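Cobalamin biosynthesis precorrin-6Y methylase (CbiE) (Archaeoglobus fulgidus, PDB 2BB3) probably transfers methyl groups from S-adenosyl-L-methionine to a corrin precursor in adenosylcobalamin biosynthesis. Local coordinates at residues A[139-144]-A[161-166]; A[179-184]-A[209-214]. All blocks are in the same frame, centred on the assembly; numbering follows the deposited sequence.

Contact 1 (A[139-144]-A[161-166]); sequences EVAVVD and RHLLIL. With SAH (S-adenosyl-L-homocysteine), chain C.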
loop_
_atom_site.group_PDB
_atom_site.type_symbol
_atom_site.label_atom_id
_atom_site.label_comp_id
_atom_site.label_asym_id
_atom_site.label_seq_id
_atom_site.Cartn_x
_atom_site.Cartn_y
_atom_site.Cartn_z
ATOM N N GLU A 139 -11.139 -0.240 4.273
ATOM C CA GLU A 139 -12.008 -0.922 5.228
ATOM C C GLU A 139 -11.289 -1.203 6.527
ATOM O O GLU A 139 -11.884 -1.762 7.440
ATOM C CB GLU A 139 -12.495 -2.251 4.632
ATOM C CG GLU A 139 -13.683 -2.120 3.716
ATOM C CD GLU A 139 -13.831 -3.298 2.751
ATOM O OE1 GLU A 139 -13.206 -4.372 2.962
ATOM O OE2 GLU A 139 -14.587 -3.136 1.766
ATOM N N VAL A 140 -10.020 -0.822 6.617
ATOM C CA VAL A 140 -9.260 -1.105 7.819
ATOM C C VAL A 140 -8.475 0.094 8.342
ATOM O O VAL A 140 -8.478 1.161 7.748
ATOM C CB VAL A 140 -8.225 -2.285 7.543
ATOM C CG1 VAL A 140 -8.854 -3.319 6.658
ATOM C CG2 VAL A 140 -6.949 -1.757 6.900
ATOM N N ALA A 141 -7.851 -0.106 9.502
ATOM C CA ALA A 141 -6.990 0.881 10.128
ATOM C C ALA A 141 -5.710 0.088 10.382
ATOM O O ALA A 141 -5.720 -0.934 11.076
ATOM C CB ALA A 141 -7.573 1.389 11.438
ATOM N N VAL A 142 -4.619 0.536 9.783
ATOM C CA VAL A 142 -3.334 -0.113 9.960
ATOM C C VAL A 142 -2.756 0.404 11.268
ATOM O O VAL A 142 -2.674 1.614 11.469
ATOM C CB VAL A 142 -2.375 0.234 8.777
ATOM C CG1 VAL A 142 -0.954 -0.227 9.088
ATOM C CG2 VAL A 142 -2.879 -0.421 7.486
ATOM N N VAL A 143 -2.357 -0.513 12.150
ATOM C CA VAL A 143 -1.792 -0.161 13.451
ATOM C C VAL A 143 -0.352 -0.656 13.576
ATOM O O VAL A 143 -0.049 -1.790 13.236
ATOM C CB VAL A 143 -2.635 -0.772 14.582
ATOM C CG1 VAL A 143 -1.965 -0.534 15.934
ATOM C CG2 VAL A 143 -4.050 -0.176 14.555
ATOM N N ASP A 144 0.532 0.206 14.068
ATOM C CA ASP A 144 1.928 -0.175 14.223
ATOM C C ASP A 144 2.116 -0.756 15.621
ATOM O O ASP A 144 2.308 -0.020 16.584
ATOM C CB ASP A 144 2.850 1.027 14.000
ATOM C CG ASP A 144 4.319 0.643 14.028
ATOM O OD1 ASP A 144 4.608 -0.515 14.378
ATOM O OD2 ASP A 144 5.180 1.489 13.715
ATOM N N ARG A 161 -13.748 0.322 11.772
ATOM C CA ARG A 161 -12.789 -0.351 10.907
ATOM C C ARG A 161 -12.282 -1.659 11.456
ATOM O O ARG A 161 -12.276 -1.877 12.668
ATOM C CB ARG A 161 -11.539 0.535 10.714
ATOM C CG ARG A 161 -11.763 1.840 9.997
ATOM C CD ARG A 161 -12.117 1.546 8.578
ATOM N NE ARG A 161 -12.483 2.741 7.833
ATOM C CZ ARG A 161 -11.661 3.395 7.030
ATOM N NH1 ARG A 161 -10.406 2.971 6.870
ATOM N NH2 ARG A 161 -12.117 4.451 6.365
ATOM N N HIS A 162 -11.852 -2.532 10.558
ATOM C CA HIS A 162 -11.213 -3.760 10.987
ATOM C C HIS A 162 -9.834 -3.224 11.354
ATOM O O HIS A 162 -9.457 -2.140 10.925
ATOM C CB HIS A 162 -10.979 -4.735 9.824
ATOM C CG HIS A 162 -12.207 -5.091 9.059
ATOM N ND1 HIS A 162 -13.332 -5.607 9.654
ATOM C CD2 HIS A 162 -12.449 -5.099 7.719
ATOM C CE1 HIS A 162 -14.217 -5.927 8.723
ATOM N NE2 HIS A 162 -13.696 -5.627 7.543
ATOM N N LEU A 163 -9.081 -3.975 12.134
ATOM C CA LEU A 163 -7.731 -3.558 12.456
ATOM C C LEU A 163 -6.770 -4.500 11.745
ATOM O O LEU A 163 -7.014 -5.700 11.646
ATOM C CB LEU A 163 -7.470 -3.618 13.965
ATOM C CG LEU A 163 -8.187 -2.589 14.845
ATOM C CD1 LEU A 163 -7.667 -2.719 16.278
ATOM C CD2 LEU A 163 -7.938 -1.174 14.322
ATOM N N LEU A 164 -5.693 -3.930 11.223
ATOM C CA LEU A 164 -4.644 -4.708 10.583
ATOM C C LEU A 164 -3.437 -4.247 11.408
ATOM O O LEU A 164 -2.920 -3.147 11.220
ATOM C CB LEU A 164 -4.496 -4.330 9.105
ATOM C CG LEU A 164 -3.929 -5.464 8.236
ATOM C CD1 LEU A 164 -4.884 -6.651 8.262
ATOM C CD2 LEU A 164 -3.720 -4.996 6.808
ATOM N N ILE A 165 -3.007 -5.088 12.341
ATOM C CA ILE A 165 -1.910 -4.741 13.232
ATOM C C ILE A 165 -0.578 -5.337 12.807
ATOM O O ILE A 165 -0.474 -6.533 12.595
ATOM C CB ILE A 165 -2.216 -5.238 14.671
ATOM C CG1 ILE A 165 -3.580 -4.715 15.126
ATOM C CG2 ILE A 165 -1.123 -4.789 15.633
ATOM C CD1 ILE A 165 -4.143 -5.469 16.348
ATOM N N LEU A 166 0.435 -4.499 12.661
ATOM C CA LEU A 166 1.754 -5.014 12.324
ATOM C C LEU A 166 2.354 -5.370 13.675
ATOM O O LEU A 166 2.697 -4.484 14.457
ATOM C CB LEU A 166 2.595 -3.958 11.602
ATOM C CG LEU A 166 1.996 -3.444 10.284
ATOM C CD1 LEU A 166 3.094 -3.043 9.353
ATOM C CD2 LEU A 166 1.183 -4.519 9.621
HETATM N N SAH C . 8.023 -1.579 5.841
HETATM C CA SAH C . 7.443 -2.840 6.072
HETATM C CB SAH C . 7.055 -3.022 7.538
HETATM C CG SAH C . 8.047 -2.911 8.687
HETATM S SD SAH C . 7.439 -2.798 10.349
HETATM C C SAH C . 6.337 -3.018 5.096
HETATM O O SAH C . 5.972 -4.125 5.099
HETATM O OXT SAH C . 5.896 -2.105 4.453
HETATM C "C5'" SAH C . 7.730 -4.536 10.513
HETATM C "C4'" SAH C . 6.481 -5.377 10.697
HETATM O "O4'" SAH C . 5.818 -5.663 9.528
HETATM C "C3'" SAH C . 6.638 -6.663 11.450
HETATM O "O3'" SAH C . 6.676 -6.521 12.807
HETATM C "C2'" SAH C . 5.434 -7.394 10.980
HETATM O "O2'" SAH C . 4.345 -7.158 11.762
HETATM C "C1'" SAH C . 5.175 -6.851 9.621
HETATM N N9 SAH C . 5.739 -7.713 8.610
HETATM C C8 SAH C . 6.774 -7.430 7.880
HETATM N N7 SAH C . 7.018 -8.357 7.022
HETATM C C5 SAH C . 6.132 -9.264 7.181
HETATM C C6 SAH C . 5.923 -10.439 6.539
HETATM N N6 SAH C . 6.674 -10.876 5.595
HETATM N N1 SAH C . 4.898 -11.176 6.914
HETATM C C2 SAH C . 4.101 -10.770 7.906
HETATM N N3 SAH C . 4.320 -9.622 8.505
HETATM C C4 SAH C . 5.322 -8.877 8.167
HETATM O O HOH W 1 -14.368 -6.002 4.615
#
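Parallel strand pairing joins Val140–Asp144, one of the two edge strands of the chain's mixed sheet, to His162–Leu166, and the two run in register from Val140 opposite His162 to Asp144 opposite Leu166. The backbone ladder opens with His162 N giving its hydrogen to Glu139 O at 3.2 Å and ends with Leu166 N reaching Val143 O at 2.8 Å, almost straight at 172°. At the start of the pair Arg161 adds a side-chain bond: its chain bends about the CB–CG bond (chi2 -68°), which takes CD past Glu139 O and brings NH1 to 2.8 Å from Val140 O. That oxygen lies in the guanidinium plane, though NH1 itself stands above the carbonyl plane. NH2 of the same group bonds Val142 O of the second subunit. A water bridges Glu139 OE1 and His162 NE2; Glu139 also forms a salt bridge with Arg109 of the second subunit, and His162 ND1 bonds Arg215 N. On the face carrying Ala141 and Val143, Leu163 swings its CD2 methyl across to both, 3.9 Å from Ala141 CB. The other face brings Val140 CG2 against Leu164 CB at 4.2 Å. At its C-terminal end the pair reaches the S-adenosyl-L-homocysteine pocket, Leu166 C lying 3.3 Å from the ligand's O2'. Helix 125-133 covers Val142, Leu164 and Leu166 through Val126, and strand 209-213 continues the sheet beyond 162-167.

Contact 2 (A[179-184]-A[209-214]); sequences RRVVLL and TIIFVE. With SAH (S-adenosyl-L-homocysteine), chain C.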
loop_
_atom_site.group_PDB
_atom_site.type_symbol
_atom_site.label_atom_id
_atom_site.label_comp_id
_atom_site.label_asym_id
_atom_site.label_seq_id
_atom_site.Cartn_x
_atom_site.Cartn_y
_atom_site.Cartn_z
ATOM N N ARG A 179 -11.651 -11.660 21.246
ATOM C CA ARG A 179 -11.895 -11.383 19.838
ATOM C C ARG A 179 -11.259 -12.366 18.878
ATOM O O ARG A 179 -10.139 -12.821 19.080
ATOM C CB ARG A 179 -11.398 -9.978 19.511
ATOM C CG ARG A 179 -12.040 -8.889 20.343
ATOM C CD ARG A 179 -11.600 -7.546 19.821
ATOM N NE ARG A 179 -12.345 -6.429 20.391
ATOM C CZ ARG A 179 -12.134 -5.916 21.599
ATOM N NH1 ARG A 179 -12.865 -4.889 22.018
ATOM N NH2 ARG A 179 -11.198 -6.428 22.395
ATOM N N ARG A 180 -11.985 -12.702 17.827
ATOM C CA ARG A 180 -11.453 -13.597 16.828
ATOM C C ARG A 180 -10.355 -12.834 16.092
ATOM O O ARG A 180 -10.532 -11.680 15.729
ATOM C CB ARG A 180 -12.550 -14.016 15.842
ATOM C CG ARG A 180 -12.015 -14.824 14.658
ATOM C CD ARG A 180 -13.115 -15.391 13.761
ATOM N NE ARG A 180 -13.786 -16.542 14.369
ATOM C CZ ARG A 180 -14.643 -17.336 13.735
ATOM N NH1 ARG A 180 -14.947 -17.111 12.460
ATOM N NH2 ARG A 180 -15.191 -18.361 14.377
ATOM N N VAL A 181 -9.211 -13.467 15.897
ATOM C CA VAL A 181 -8.141 -12.815 15.181
ATOM C C VAL A 181 -7.598 -13.764 14.129
ATOM O O VAL A 181 -7.744 -14.982 14.251
ATOM C CB VAL A 181 -6.982 -12.381 16.132
ATOM C CG1 VAL A 181 -7.508 -11.411 17.186
ATOM C CG2 VAL A 181 -6.346 -13.589 16.788
ATOM N N VAL A 182 -7.025 -13.192 13.072
ATOM C CA VAL A 182 -6.414 -13.975 12.015
ATOM C C VAL A 182 -4.953 -13.519 12.036
ATOM O O VAL A 182 -4.667 -12.324 11.992
ATOM C CB VAL A 182 -7.041 -13.685 10.623
ATOM C CG1 VAL A 182 -6.308 -14.468 9.543
ATOM C CG2 VAL A 182 -8.522 -14.058 10.618
ATOM N N LEU A 183 -4.040 -14.484 12.122
ATOM C CA LEU A 183 -2.611 -14.220 12.171
ATOM C C LEU A 183 -2.001 -14.567 10.822
ATOM O O LEU A 183 -2.105 -15.711 10.376
ATOM C CB LEU A 183 -1.947 -15.085 13.256
ATOM C CG LEU A 183 -2.498 -14.982 14.683
ATOM C CD1 LEU A 183 -1.732 -15.894 15.647
ATOM C CD2 LEU A 183 -2.409 -13.558 15.156
ATOM N N LEU A 184 -1.380 -13.584 10.169
ATOM C CA LEU A 184 -0.719 -13.847 8.896
ATOM C C LEU A 184 0.773 -13.739 9.214
ATOM O O LEU A 184 1.306 -12.661 9.435
ATOM C CB LEU A 184 -1.188 -12.861 7.812
ATOM C CG LEU A 184 -2.713 -12.963 7.651
ATOM C CD1 LEU A 184 -3.371 -11.819 8.404
ATOM C CD2 LEU A 184 -3.125 -12.949 6.190
ATOM N N THR A 209 4.357 -10.866 12.121
ATOM C CA THR A 209 2.955 -11.245 12.251
ATOM C C THR A 209 1.981 -10.114 12.003
ATOM O O THR A 209 2.058 -9.055 12.629
ATOM C CB THR A 209 2.672 -11.802 13.676
ATOM O OG1 THR A 209 3.521 -12.932 13.909
ATOM C CG2 THR A 209 1.231 -12.258 13.808
ATOM N N ILE A 210 1.064 -10.316 11.072
ATOM C CA ILE A 210 0.071 -9.287 10.866
ATOM C C ILE A 210 -1.164 -9.861 11.521
ATOM O O ILE A 210 -1.487 -11.031 11.324
ATOM C CB ILE A 210 -0.111 -8.939 9.373
ATOM C CG1 ILE A 210 1.069 -8.051 8.920
ATOM C CG2 ILE A 210 -1.431 -8.188 9.172
ATOM C CD1 ILE A 210 1.079 -7.715 7.460
ATOM N N ILE A 211 -1.815 -9.054 12.354
ATOM C CA ILE A 211 -2.997 -9.510 13.095
ATOM C C ILE A 211 -4.255 -8.856 12.551
ATOM O O ILE A 211 -4.418 -7.661 12.694
ATOM C CB ILE A 211 -2.872 -9.144 14.589
ATOM C CG1 ILE A 211 -1.663 -9.861 15.207
ATOM C CG2 ILE A 211 -4.170 -9.484 15.322
ATOM C CD1 ILE A 211 -1.468 -9.574 16.722
ATOM N N PHE A 212 -5.133 -9.634 11.930
ATOM C CA PHE A 212 -6.369 -9.085 11.384
ATOM C C PHE A 212 -7.509 -9.232 12.389
ATOM O O PHE A 212 -7.816 -10.338 12.821
ATOM C CB PHE A 212 -6.750 -9.795 10.072
ATOM C CG PHE A 212 -8.029 -9.296 9.467
ATOM C CD1 PHE A 212 -8.138 -7.975 9.032
ATOM C CD2 PHE A 212 -9.132 -10.138 9.343
ATOM C CE1 PHE A 212 -9.325 -7.500 8.485
ATOM C CE2 PHE A 212 -10.334 -9.670 8.792
ATOM C CZ PHE A 212 -10.429 -8.351 8.362
ATOM N N VAL A 213 -8.125 -8.109 12.761
ATOM C CA VAL A 213 -9.246 -8.097 13.701
ATOM C C VAL A 213 -10.463 -7.461 13.006
ATOM O O VAL A 213 -10.493 -6.243 12.790
ATOM C CB VAL A 213 -8.910 -7.259 14.965
ATOM C CG1 VAL A 213 -9.916 -7.559 16.062
ATOM C CG2 VAL A 213 -7.475 -7.537 15.437
ATOM N N GLU A 214 -11.464 -8.273 12.664
ATOM C CA GLU A 214 -12.670 -7.755 12.004
ATOM C C GLU A 214 -13.396 -6.779 12.903
ATOM O O GLU A 214 -13.447 -6.968 14.114
ATOM C CB GLU A 214 -13.651 -8.879 11.615
ATOM C CG GLU A 214 -13.087 -9.960 10.707
ATOM C CD GLU A 214 -14.169 -10.660 9.877
ATOM O OE1 GLU A 214 -13.919 -11.784 9.370
ATOM O OE2 GLU A 214 -15.269 -10.074 9.724
HETATM N N SAH C . 8.023 -1.579 5.841
HETATM C CA SAH C . 7.443 -2.840 6.072
HETATM C CB SAH C . 7.055 -3.022 7.538
HETATM C CG SAH C . 8.047 -2.911 8.687
HETATM S SD SAH C . 7.439 -2.798 10.349
HETATM C C SAH C . 6.337 -3.018 5.096
HETATM O O SAH C . 5.972 -4.125 5.099
HETATM O OXT SAH C . 5.896 -2.105 4.453
HETATM C "C5'" SAH C . 7.730 -4.536 10.513
HETATM C "C4'" SAH C . 6.481 -5.377 10.697
HETATM O "O4'" SAH C . 5.818 -5.663 9.528
HETATM C "C3'" SAH C . 6.638 -6.663 11.450
HETATM O "O3'" SAH C . 6.676 -6.521 12.807
HETATM C "C2'" SAH C . 5.434 -7.394 10.980
HETATM O "O2'" SAH C . 4.345 -7.158 11.762
HETATM C "C1'" SAH C . 5.175 -6.851 9.621
HETATM N N9 SAH C . 5.739 -7.713 8.610
HETATM C C8 SAH C . 6.774 -7.430 7.880
HETATM N N7 SAH C . 7.018 -8.357 7.022
HETATM C C5 SAH C . 6.132 -9.264 7.181
HETATM C C6 SAH C . 5.923 -10.439 6.539
HETATM N N6 SAH C . 6.674 -10.876 5.595
HETATM N N1 SAH C . 4.898 -11.176 6.914
HETATM C C2 SAH C . 4.101 -10.770 7.906
HETATM N N3 SAH C . 4.320 -9.622 8.505
HETATM C C4 SAH C . 5.322 -8.877 8.167
HETATM O O HOH W 2 -10.374 -11.480 13.016
#
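Val182 and Leu184 form hydrogen-bonded antiparallel pairs with Phe212 and Ile210, with Leu183 and Ile211 as the non-hydrogen-bonded pair between them, and the strands cross at 153°. Phe212 N meets Val182 O at 2.7 Å and Leu184 N meets Ile210 O at 2.8 Å, the latter nearly straight at 175°. Past Val182 a water donates to both Arg180 O and Phe212 O, bridging the strands where the ladder gives out. Val182 and Phe212 lie side by side, CB to CB 3.9 Å, and the Val182 CG2 methyl sits at the edge of the phenyl ring. With CG anti to the backbone N (chi1 179°), that ring leads away from strand 180-184, and it packs edge-to-face with His162. These strands belong to the mixed sheet of the tetrapyrrole methylase fold, where 209-213 lies between 162-167 and 180-185. On the Leu183 face, the CD2 methyl rests 3.8 Å from Ile211 CG1 and also touches Thr209 CG2. The opposite face has Leu184 CD1 lying 3.6 Å from Ile210 O, with Ile210 CG2 and Phe212 CB close by. At the ligand end, Ile210 CG1 comes within 3.6 Å of N3 of the S-adenosyl-L-homocysteine adenine, and Leu184 O approaches C2 of the same ring at 3.7 Å.

In the fold
Both contacts are largely buried and belong to one mixed sheet, their centres about 10 Å apart. Strands 162-167 and 209-213 are neighbours, stitched by Leu163 with Val213 and Ile165 with Ile211, so the two pairings read as successive steps across the sheet. Contact 1 is parallel and lies at an edge strand of the sheet, where the second subunit adds charged and polar partners; contact 2 is antiparallel, takes in the sheet's middle strand, 209-213, and is untouched by the other chain. Both pack mainly aliphatic side chains; contact 1 adds the Arg161 side-chain bond, and contact 2 the Phe212 ring. Helix 125-133 covers one face of both. Each touches S-adenosyl-L-homocysteine at one end: contact 1 beside the ribose, contact 2 beside the adenine and ribose.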